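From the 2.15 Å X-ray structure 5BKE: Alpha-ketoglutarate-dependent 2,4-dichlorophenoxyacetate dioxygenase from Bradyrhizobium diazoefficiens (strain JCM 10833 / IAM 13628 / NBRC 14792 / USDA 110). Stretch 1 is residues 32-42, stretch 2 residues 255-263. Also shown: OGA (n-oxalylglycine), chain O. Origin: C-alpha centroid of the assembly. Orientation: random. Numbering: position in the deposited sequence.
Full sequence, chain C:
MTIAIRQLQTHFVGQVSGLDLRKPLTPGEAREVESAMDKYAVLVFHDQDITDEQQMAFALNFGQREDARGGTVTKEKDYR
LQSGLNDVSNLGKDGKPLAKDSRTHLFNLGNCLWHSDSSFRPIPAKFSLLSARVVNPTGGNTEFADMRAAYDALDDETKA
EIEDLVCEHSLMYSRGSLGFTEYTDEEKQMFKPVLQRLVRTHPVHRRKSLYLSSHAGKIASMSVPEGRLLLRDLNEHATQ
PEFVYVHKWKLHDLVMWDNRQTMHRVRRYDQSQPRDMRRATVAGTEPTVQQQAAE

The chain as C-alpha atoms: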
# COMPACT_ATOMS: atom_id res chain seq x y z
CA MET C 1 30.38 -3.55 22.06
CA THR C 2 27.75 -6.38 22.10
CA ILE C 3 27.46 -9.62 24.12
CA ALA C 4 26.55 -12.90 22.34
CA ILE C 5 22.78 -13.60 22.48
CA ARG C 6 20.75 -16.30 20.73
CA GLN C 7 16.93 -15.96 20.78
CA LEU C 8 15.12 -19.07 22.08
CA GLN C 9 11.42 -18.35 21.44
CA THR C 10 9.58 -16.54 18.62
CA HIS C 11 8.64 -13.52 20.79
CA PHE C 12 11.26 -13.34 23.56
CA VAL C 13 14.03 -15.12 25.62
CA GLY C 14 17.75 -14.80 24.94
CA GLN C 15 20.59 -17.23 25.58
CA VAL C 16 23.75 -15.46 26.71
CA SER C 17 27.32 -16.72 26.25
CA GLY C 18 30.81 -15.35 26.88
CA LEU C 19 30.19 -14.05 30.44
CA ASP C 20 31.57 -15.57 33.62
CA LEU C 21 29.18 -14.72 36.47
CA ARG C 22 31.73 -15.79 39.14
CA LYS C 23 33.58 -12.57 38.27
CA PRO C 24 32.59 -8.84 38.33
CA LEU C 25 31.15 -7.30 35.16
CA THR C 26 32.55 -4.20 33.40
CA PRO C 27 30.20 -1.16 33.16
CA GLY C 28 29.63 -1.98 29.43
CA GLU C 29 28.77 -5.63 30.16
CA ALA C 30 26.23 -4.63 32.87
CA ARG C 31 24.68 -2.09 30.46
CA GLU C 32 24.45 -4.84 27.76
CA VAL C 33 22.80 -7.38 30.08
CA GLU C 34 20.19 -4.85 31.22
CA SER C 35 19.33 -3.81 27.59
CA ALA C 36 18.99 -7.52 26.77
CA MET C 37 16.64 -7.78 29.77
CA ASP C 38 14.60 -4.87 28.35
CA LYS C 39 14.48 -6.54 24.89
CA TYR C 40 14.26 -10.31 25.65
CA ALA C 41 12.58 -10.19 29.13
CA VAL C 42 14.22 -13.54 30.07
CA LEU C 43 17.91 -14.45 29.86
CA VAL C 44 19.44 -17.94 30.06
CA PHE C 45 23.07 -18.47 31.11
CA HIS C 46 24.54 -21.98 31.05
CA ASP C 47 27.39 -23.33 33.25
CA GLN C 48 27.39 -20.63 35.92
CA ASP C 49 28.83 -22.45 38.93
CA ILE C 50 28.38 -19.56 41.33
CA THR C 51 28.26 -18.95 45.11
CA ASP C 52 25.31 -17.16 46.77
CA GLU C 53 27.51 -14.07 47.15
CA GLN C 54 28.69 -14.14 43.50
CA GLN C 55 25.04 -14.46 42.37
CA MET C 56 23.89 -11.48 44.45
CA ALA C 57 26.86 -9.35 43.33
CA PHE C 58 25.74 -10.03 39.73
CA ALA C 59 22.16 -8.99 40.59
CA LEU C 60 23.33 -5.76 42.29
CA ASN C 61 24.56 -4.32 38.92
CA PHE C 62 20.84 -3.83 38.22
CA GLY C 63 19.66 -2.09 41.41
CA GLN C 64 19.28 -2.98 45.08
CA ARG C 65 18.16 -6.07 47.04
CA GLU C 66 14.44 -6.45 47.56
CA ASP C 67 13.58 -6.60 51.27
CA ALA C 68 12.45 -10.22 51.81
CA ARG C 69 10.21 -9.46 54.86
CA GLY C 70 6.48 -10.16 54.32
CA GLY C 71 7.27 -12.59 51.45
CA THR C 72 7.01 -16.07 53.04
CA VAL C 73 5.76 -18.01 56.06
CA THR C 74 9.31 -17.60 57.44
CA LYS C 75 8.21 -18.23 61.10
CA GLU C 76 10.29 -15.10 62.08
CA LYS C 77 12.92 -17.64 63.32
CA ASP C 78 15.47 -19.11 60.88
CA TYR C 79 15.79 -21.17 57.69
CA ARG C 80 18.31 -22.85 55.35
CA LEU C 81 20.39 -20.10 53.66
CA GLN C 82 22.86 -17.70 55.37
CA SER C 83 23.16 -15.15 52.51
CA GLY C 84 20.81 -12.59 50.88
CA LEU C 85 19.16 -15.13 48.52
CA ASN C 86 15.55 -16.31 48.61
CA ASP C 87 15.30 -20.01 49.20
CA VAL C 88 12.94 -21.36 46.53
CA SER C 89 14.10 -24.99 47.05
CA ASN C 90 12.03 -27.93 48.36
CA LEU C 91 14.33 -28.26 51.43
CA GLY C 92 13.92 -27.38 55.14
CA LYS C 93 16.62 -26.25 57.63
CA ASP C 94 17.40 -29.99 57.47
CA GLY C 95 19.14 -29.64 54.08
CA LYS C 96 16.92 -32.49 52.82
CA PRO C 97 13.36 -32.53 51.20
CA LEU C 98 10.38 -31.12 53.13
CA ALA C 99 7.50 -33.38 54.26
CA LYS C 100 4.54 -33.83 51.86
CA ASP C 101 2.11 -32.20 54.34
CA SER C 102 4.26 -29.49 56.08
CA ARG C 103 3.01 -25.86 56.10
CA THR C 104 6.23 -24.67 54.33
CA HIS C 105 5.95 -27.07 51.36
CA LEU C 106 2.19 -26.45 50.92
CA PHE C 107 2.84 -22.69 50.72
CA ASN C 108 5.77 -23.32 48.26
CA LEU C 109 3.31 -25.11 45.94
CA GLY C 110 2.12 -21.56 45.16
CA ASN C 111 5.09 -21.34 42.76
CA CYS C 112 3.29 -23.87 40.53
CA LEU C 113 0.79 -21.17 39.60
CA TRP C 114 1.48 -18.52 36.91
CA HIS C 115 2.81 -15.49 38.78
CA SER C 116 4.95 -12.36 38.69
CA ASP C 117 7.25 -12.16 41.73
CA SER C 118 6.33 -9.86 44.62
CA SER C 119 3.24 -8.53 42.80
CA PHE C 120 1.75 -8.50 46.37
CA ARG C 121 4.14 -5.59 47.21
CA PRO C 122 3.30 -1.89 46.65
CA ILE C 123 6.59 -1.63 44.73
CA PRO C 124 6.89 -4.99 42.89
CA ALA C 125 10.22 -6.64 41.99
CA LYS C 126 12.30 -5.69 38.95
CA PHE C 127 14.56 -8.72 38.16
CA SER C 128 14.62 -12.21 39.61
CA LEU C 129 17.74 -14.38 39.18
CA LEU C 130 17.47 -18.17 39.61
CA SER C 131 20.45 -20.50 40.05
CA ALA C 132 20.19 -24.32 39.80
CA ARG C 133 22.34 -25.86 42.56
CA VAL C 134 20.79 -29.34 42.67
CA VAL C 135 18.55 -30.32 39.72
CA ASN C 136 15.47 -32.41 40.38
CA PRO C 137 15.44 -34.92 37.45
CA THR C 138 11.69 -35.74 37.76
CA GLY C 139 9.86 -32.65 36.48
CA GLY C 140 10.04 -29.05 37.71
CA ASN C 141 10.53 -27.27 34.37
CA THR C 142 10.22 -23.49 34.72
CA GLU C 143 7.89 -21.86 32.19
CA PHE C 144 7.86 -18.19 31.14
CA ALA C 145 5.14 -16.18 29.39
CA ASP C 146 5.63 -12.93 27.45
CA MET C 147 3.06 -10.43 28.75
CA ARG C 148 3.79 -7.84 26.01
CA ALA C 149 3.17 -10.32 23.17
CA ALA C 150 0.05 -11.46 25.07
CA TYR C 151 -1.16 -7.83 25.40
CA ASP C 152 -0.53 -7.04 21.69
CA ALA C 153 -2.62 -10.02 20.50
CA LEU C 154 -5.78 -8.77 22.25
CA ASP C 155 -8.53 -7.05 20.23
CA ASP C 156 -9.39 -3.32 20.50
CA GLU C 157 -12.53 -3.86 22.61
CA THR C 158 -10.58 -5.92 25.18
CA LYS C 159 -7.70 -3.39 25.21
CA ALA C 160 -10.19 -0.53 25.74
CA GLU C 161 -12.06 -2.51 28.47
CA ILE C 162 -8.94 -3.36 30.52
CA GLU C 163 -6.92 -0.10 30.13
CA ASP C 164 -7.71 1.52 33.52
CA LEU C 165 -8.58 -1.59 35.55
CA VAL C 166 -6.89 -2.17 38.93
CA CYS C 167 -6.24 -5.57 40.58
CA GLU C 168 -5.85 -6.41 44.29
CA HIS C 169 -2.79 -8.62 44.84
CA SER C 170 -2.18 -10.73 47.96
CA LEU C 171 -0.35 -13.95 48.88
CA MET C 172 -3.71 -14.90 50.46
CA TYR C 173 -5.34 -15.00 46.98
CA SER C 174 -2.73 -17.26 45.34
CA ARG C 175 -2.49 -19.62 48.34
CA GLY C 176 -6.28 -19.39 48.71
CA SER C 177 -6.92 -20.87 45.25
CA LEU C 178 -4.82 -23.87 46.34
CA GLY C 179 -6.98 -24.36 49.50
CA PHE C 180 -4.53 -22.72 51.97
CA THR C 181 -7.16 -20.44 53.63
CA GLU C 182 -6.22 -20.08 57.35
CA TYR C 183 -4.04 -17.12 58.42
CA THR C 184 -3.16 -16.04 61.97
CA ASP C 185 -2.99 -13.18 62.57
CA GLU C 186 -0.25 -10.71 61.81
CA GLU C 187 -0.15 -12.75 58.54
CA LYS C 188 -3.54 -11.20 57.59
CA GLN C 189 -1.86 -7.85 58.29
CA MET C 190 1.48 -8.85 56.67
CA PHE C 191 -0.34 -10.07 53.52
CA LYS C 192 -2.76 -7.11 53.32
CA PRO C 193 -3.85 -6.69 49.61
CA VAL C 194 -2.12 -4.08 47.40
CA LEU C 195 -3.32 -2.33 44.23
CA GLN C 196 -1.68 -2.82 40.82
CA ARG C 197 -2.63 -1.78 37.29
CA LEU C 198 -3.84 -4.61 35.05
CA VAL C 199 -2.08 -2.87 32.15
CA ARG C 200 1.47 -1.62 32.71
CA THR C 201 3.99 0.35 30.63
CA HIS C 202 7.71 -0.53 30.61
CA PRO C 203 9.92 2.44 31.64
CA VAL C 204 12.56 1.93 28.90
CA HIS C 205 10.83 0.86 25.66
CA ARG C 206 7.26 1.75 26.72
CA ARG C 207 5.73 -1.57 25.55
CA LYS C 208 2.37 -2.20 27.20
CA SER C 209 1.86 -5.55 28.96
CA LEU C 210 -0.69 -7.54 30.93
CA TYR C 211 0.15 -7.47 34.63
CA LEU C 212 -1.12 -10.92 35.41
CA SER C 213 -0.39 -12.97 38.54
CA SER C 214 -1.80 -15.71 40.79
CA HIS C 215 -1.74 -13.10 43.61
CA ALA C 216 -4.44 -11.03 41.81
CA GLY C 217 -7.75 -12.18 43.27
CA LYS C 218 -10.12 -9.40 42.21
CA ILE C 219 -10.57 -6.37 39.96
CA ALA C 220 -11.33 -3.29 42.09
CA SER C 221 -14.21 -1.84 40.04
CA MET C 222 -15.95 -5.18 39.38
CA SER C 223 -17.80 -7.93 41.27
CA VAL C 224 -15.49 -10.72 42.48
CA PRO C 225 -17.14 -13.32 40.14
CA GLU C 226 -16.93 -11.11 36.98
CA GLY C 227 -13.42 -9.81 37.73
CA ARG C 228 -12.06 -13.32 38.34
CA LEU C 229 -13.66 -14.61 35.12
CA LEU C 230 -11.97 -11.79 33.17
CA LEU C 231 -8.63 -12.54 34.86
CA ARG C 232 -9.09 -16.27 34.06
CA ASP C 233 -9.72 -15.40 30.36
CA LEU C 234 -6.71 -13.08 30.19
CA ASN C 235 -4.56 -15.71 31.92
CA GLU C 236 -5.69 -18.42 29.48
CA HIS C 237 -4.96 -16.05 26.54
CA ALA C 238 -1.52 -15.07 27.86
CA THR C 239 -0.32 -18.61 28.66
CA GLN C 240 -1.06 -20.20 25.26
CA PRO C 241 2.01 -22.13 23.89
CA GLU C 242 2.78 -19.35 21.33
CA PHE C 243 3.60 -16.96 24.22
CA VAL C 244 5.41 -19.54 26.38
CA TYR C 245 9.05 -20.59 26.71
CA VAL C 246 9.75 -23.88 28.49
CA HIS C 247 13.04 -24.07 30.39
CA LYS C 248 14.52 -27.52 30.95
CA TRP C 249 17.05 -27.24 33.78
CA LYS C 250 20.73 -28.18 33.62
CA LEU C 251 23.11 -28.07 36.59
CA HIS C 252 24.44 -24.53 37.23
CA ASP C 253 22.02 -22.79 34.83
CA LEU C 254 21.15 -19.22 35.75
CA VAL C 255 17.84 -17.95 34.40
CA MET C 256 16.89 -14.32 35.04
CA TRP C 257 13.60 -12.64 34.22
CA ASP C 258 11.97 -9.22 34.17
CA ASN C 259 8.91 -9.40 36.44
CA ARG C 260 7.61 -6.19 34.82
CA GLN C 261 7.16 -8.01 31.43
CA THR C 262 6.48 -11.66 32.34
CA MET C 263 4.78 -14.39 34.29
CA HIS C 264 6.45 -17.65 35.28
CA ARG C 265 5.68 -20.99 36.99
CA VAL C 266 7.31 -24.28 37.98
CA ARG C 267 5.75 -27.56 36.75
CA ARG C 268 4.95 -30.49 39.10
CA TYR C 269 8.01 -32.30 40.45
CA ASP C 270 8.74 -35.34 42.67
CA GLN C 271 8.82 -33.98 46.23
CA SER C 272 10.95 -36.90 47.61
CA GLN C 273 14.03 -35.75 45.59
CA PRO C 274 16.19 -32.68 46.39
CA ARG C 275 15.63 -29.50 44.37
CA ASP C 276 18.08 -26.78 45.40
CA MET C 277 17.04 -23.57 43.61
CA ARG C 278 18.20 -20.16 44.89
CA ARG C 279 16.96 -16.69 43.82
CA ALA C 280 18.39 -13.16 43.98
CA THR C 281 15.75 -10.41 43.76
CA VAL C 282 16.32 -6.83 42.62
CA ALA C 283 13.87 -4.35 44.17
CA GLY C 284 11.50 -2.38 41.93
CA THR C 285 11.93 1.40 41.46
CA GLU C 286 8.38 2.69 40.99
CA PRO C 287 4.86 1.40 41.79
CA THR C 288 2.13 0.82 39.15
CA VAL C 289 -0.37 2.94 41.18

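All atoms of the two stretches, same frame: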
# COMPACT_ATOMS: atom_id res chain seq x y z
N GLU C 32 24.89 -3.85 28.77
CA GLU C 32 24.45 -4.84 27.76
C GLU C 32 23.44 -5.85 28.28
O GLU C 32 22.43 -6.12 27.60
CB GLU C 32 25.64 -5.57 27.13
CG GLU C 32 26.51 -4.72 26.22
CD GLU C 32 25.72 -4.13 25.07
OE1 GLU C 32 25.53 -4.86 24.06
OE2 GLU C 32 25.29 -2.96 25.18
N VAL C 33 23.70 -6.39 29.48
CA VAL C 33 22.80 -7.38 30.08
C VAL C 33 21.44 -6.75 30.35
O VAL C 33 20.40 -7.34 30.01
CB VAL C 33 23.37 -8.03 31.36
CG1 VAL C 33 22.34 -8.93 32.03
CG2 VAL C 33 24.64 -8.82 31.04
N GLU C 34 21.45 -5.54 30.92
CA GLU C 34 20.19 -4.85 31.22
C GLU C 34 19.36 -4.51 29.94
O GLU C 34 18.13 -4.68 29.96
CB GLU C 34 20.40 -3.62 32.10
CG GLU C 34 19.08 -2.99 32.51
CD GLU C 34 19.13 -2.13 33.76
OE1 GLU C 34 20.24 -1.82 34.27
OE2 GLU C 34 18.02 -1.75 34.23
N SER C 35 20.03 -4.05 28.87
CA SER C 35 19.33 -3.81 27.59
C SER C 35 18.73 -5.08 27.03
O SER C 35 17.60 -5.07 26.52
CB SER C 35 20.24 -3.17 26.53
OG SER C 35 20.87 -2.02 27.05
N ALA C 36 19.48 -6.19 27.16
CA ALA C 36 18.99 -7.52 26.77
C ALA C 36 17.78 -7.93 27.60
O ALA C 36 16.86 -8.57 27.10
CB ALA C 36 20.10 -8.55 26.89
N MET C 37 17.78 -7.54 28.88
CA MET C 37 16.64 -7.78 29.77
C MET C 37 15.44 -6.97 29.31
O MET C 37 14.33 -7.48 29.32
CB MET C 37 16.99 -7.48 31.24
CG MET C 37 17.91 -8.50 31.91
SD MET C 37 17.21 -10.16 32.08
CE MET C 37 16.10 -9.91 33.46
N ASP C 38 15.67 -5.71 28.92
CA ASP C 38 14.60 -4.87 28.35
C ASP C 38 14.01 -5.51 27.08
O ASP C 38 12.79 -5.65 26.96
CB ASP C 38 15.11 -3.45 28.05
CG ASP C 38 15.57 -2.70 29.30
OD1 ASP C 38 15.04 -2.92 30.41
OD2 ASP C 38 16.48 -1.85 29.14
N LYS C 39 14.88 -5.91 26.16
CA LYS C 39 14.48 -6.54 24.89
C LYS C 39 13.85 -7.94 25.07
O LYS C 39 12.67 -8.14 24.75
CB LYS C 39 15.67 -6.57 23.93
CG LYS C 39 15.34 -7.10 22.53
CD LYS C 39 16.53 -6.95 21.59
CE LYS C 39 16.22 -7.53 20.22
NZ LYS C 39 17.26 -7.09 19.24
N TYR C 40 14.62 -8.89 25.61
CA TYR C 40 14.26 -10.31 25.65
C TYR C 40 13.37 -10.73 26.83
O TYR C 40 12.70 -11.76 26.76
CB TYR C 40 15.52 -11.18 25.58
CG TYR C 40 16.31 -10.98 24.30
CD1 TYR C 40 15.93 -11.64 23.11
CD2 TYR C 40 17.43 -10.14 24.27
CE1 TYR C 40 16.65 -11.47 21.93
CE2 TYR C 40 18.15 -9.96 23.09
CZ TYR C 40 17.76 -10.63 21.92
OH TYR C 40 18.46 -10.47 20.76
N ALA C 41 13.37 -9.93 27.90
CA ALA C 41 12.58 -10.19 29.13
C ALA C 41 13.06 -11.36 30.01
O ALA C 41 12.86 -11.33 31.25
CB ALA C 41 11.08 -10.30 28.84
N VAL C 42 13.67 -12.36 29.39
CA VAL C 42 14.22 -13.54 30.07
C VAL C 42 15.58 -13.85 29.45
O VAL C 42 15.73 -13.86 28.21
CB VAL C 42 13.29 -14.78 29.98
CG1 VAL C 42 13.86 -15.97 30.75
CG2 VAL C 42 11.89 -14.50 30.49
N VAL C 255 18.90 -18.59 35.17
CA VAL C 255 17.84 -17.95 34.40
C VAL C 255 17.37 -16.71 35.16
O VAL C 255 17.08 -16.77 36.36
CB VAL C 255 16.67 -18.91 34.09
CG1 VAL C 255 15.59 -18.23 33.26
CG2 VAL C 255 17.17 -20.14 33.33
N MET C 256 17.34 -15.58 34.46
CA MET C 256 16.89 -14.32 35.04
C MET C 256 15.77 -13.71 34.21
O MET C 256 15.79 -13.78 32.97
CB MET C 256 18.04 -13.33 35.25
CG MET C 256 18.75 -12.84 34.00
SD MET C 256 20.16 -11.75 34.36
CE MET C 256 19.40 -10.41 35.30
N TRP C 257 14.78 -13.15 34.89
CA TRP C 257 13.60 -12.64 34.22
C TRP C 257 13.18 -11.26 34.71
O TRP C 257 13.44 -10.90 35.88
CB TRP C 257 12.44 -13.65 34.28
CG TRP C 257 11.97 -14.01 35.67
CD1 TRP C 257 11.01 -13.37 36.41
CD2 TRP C 257 12.43 -15.11 36.47
NE1 TRP C 257 10.85 -14.00 37.62
CE2 TRP C 257 11.70 -15.07 37.69
CE3 TRP C 257 13.39 -16.12 36.29
CZ2 TRP C 257 11.90 -16.00 38.72
CZ3 TRP C 257 13.59 -17.06 37.32
CH2 TRP C 257 12.85 -16.98 38.52
N ASP C 258 12.55 -10.50 33.82
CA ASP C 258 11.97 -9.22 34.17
C ASP C 258 10.53 -9.45 34.59
O ASP C 258 9.67 -9.82 33.77
CB ASP C 258 12.08 -8.21 33.02
CG ASP C 258 11.63 -6.81 33.43
OD1 ASP C 258 11.24 -6.59 34.60
OD2 ASP C 258 11.69 -5.91 32.56
N ASN C 259 10.26 -9.22 35.88
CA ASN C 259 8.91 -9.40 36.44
C ASN C 259 7.90 -8.39 35.88
O ASN C 259 6.70 -8.65 35.87
CB ASN C 259 8.95 -9.33 37.98
CG ASN C 259 9.59 -10.57 38.60
OD1 ASN C 259 9.02 -11.68 38.55
ND2 ASN C 259 10.78 -10.40 39.15
N ARG C 260 8.42 -7.27 35.38
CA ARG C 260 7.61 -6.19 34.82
C ARG C 260 7.02 -6.52 33.42
O ARG C 260 6.11 -5.82 32.95
CB ARG C 260 8.42 -4.87 34.77
CG ARG C 260 9.13 -4.52 36.08
CD ARG C 260 10.08 -3.34 35.94
NE ARG C 260 11.17 -3.63 35.00
CZ ARG C 260 12.12 -2.77 34.65
NH1 ARG C 260 12.17 -1.55 35.17
NH2 ARG C 260 13.05 -3.16 33.78
N GLN C 261 7.52 -7.61 32.80
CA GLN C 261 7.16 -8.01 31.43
C GLN C 261 6.69 -9.46 31.29
O GLN C 261 6.38 -9.88 30.17
CB GLN C 261 8.35 -7.80 30.48
CG GLN C 261 8.87 -6.38 30.42
CD GLN C 261 9.98 -6.22 29.42
OE1 GLN C 261 9.72 -5.91 28.26
NE2 GLN C 261 11.23 -6.43 29.85
N THR C 262 6.67 -10.21 32.39
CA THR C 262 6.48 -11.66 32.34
C THR C 262 5.62 -12.24 33.47
O THR C 262 5.40 -11.60 34.49
CB THR C 262 7.82 -12.44 32.43
OG1 THR C 262 8.46 -12.16 33.69
CG2 THR C 262 8.77 -12.12 31.27
N MET C 263 5.14 -13.46 33.23
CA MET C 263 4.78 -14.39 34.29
C MET C 263 5.67 -15.62 34.18
O MET C 263 6.30 -15.86 33.14
CB MET C 263 3.32 -14.83 34.18
CG MET C 263 2.32 -13.82 34.69
SD MET C 263 0.74 -14.56 35.08
CE MET C 263 0.26 -15.24 33.48
C1 OGA O . 10.90 -18.07 41.78
C2 OGA O . 10.11 -19.14 41.20
C4 OGA O . 10.13 -21.42 40.30
C5 OGA O . 11.13 -22.54 40.32
O1 OGA O . 10.39 -16.92 41.80
O2 OGA O . 12.05 -18.33 42.20
O2' OGA O . 8.89 -18.98 41.13
O3 OGA O . 11.59 -22.88 41.44
N1 OGA O . 10.77 -20.20 40.75
O4 OGA O . 11.47 -23.07 39.24
O HOH W 1 15.52 -1.91 32.94
O HOH W 2 14.10 -5.06 31.73

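The C-terminal end of a helix and the residues just after it pack on a strand and its following turn through one strong backbone hydrogen bond, an apolar patch and a charged, water-linked cluster, burying 510 Å² in total. The helix 32-40 crosses strand 255-258 at 64°, with axes 8.3 Å apart at closest approach. Ala-41, with phi +71°, leaves the helical conformation, and its O accepts from Asp-258 N at 2.7 Å and 164°, a short, nearly straight bond. Val-42 then pairs with Trp-257 as an antiparallel, non-hydrogen-bonded bridge (CA to CA 4.3 Å); in keeping with this, its CA approaches Met-256 O at 3.3 Å in a CA-H...O contact. Apolar packing flanks the bridge: Met-37 SD lies 3.6 Å from Met-256 CG, and Val-42 CG1 lies 3.8 Å from Val-255 CG1.

Gln-261 NE2 reaches the helix end, donating weakly to Met-37 O (3.3 Å, 128°) and Asp-38 O (3.4 Å, 147°), while a better bond to Asp-258 OD2 (2.8 Å) holds the amide. Asp-258 OD1 also binds Arg-260 NE in a 3.0 Å salt bridge. Across the contact, Asp-38 OD1 and Arg-260 NH2 form only a long salt bridge, 3.9 Å; two waters supplement it, each donating to that OD1 and accepting from that NH2.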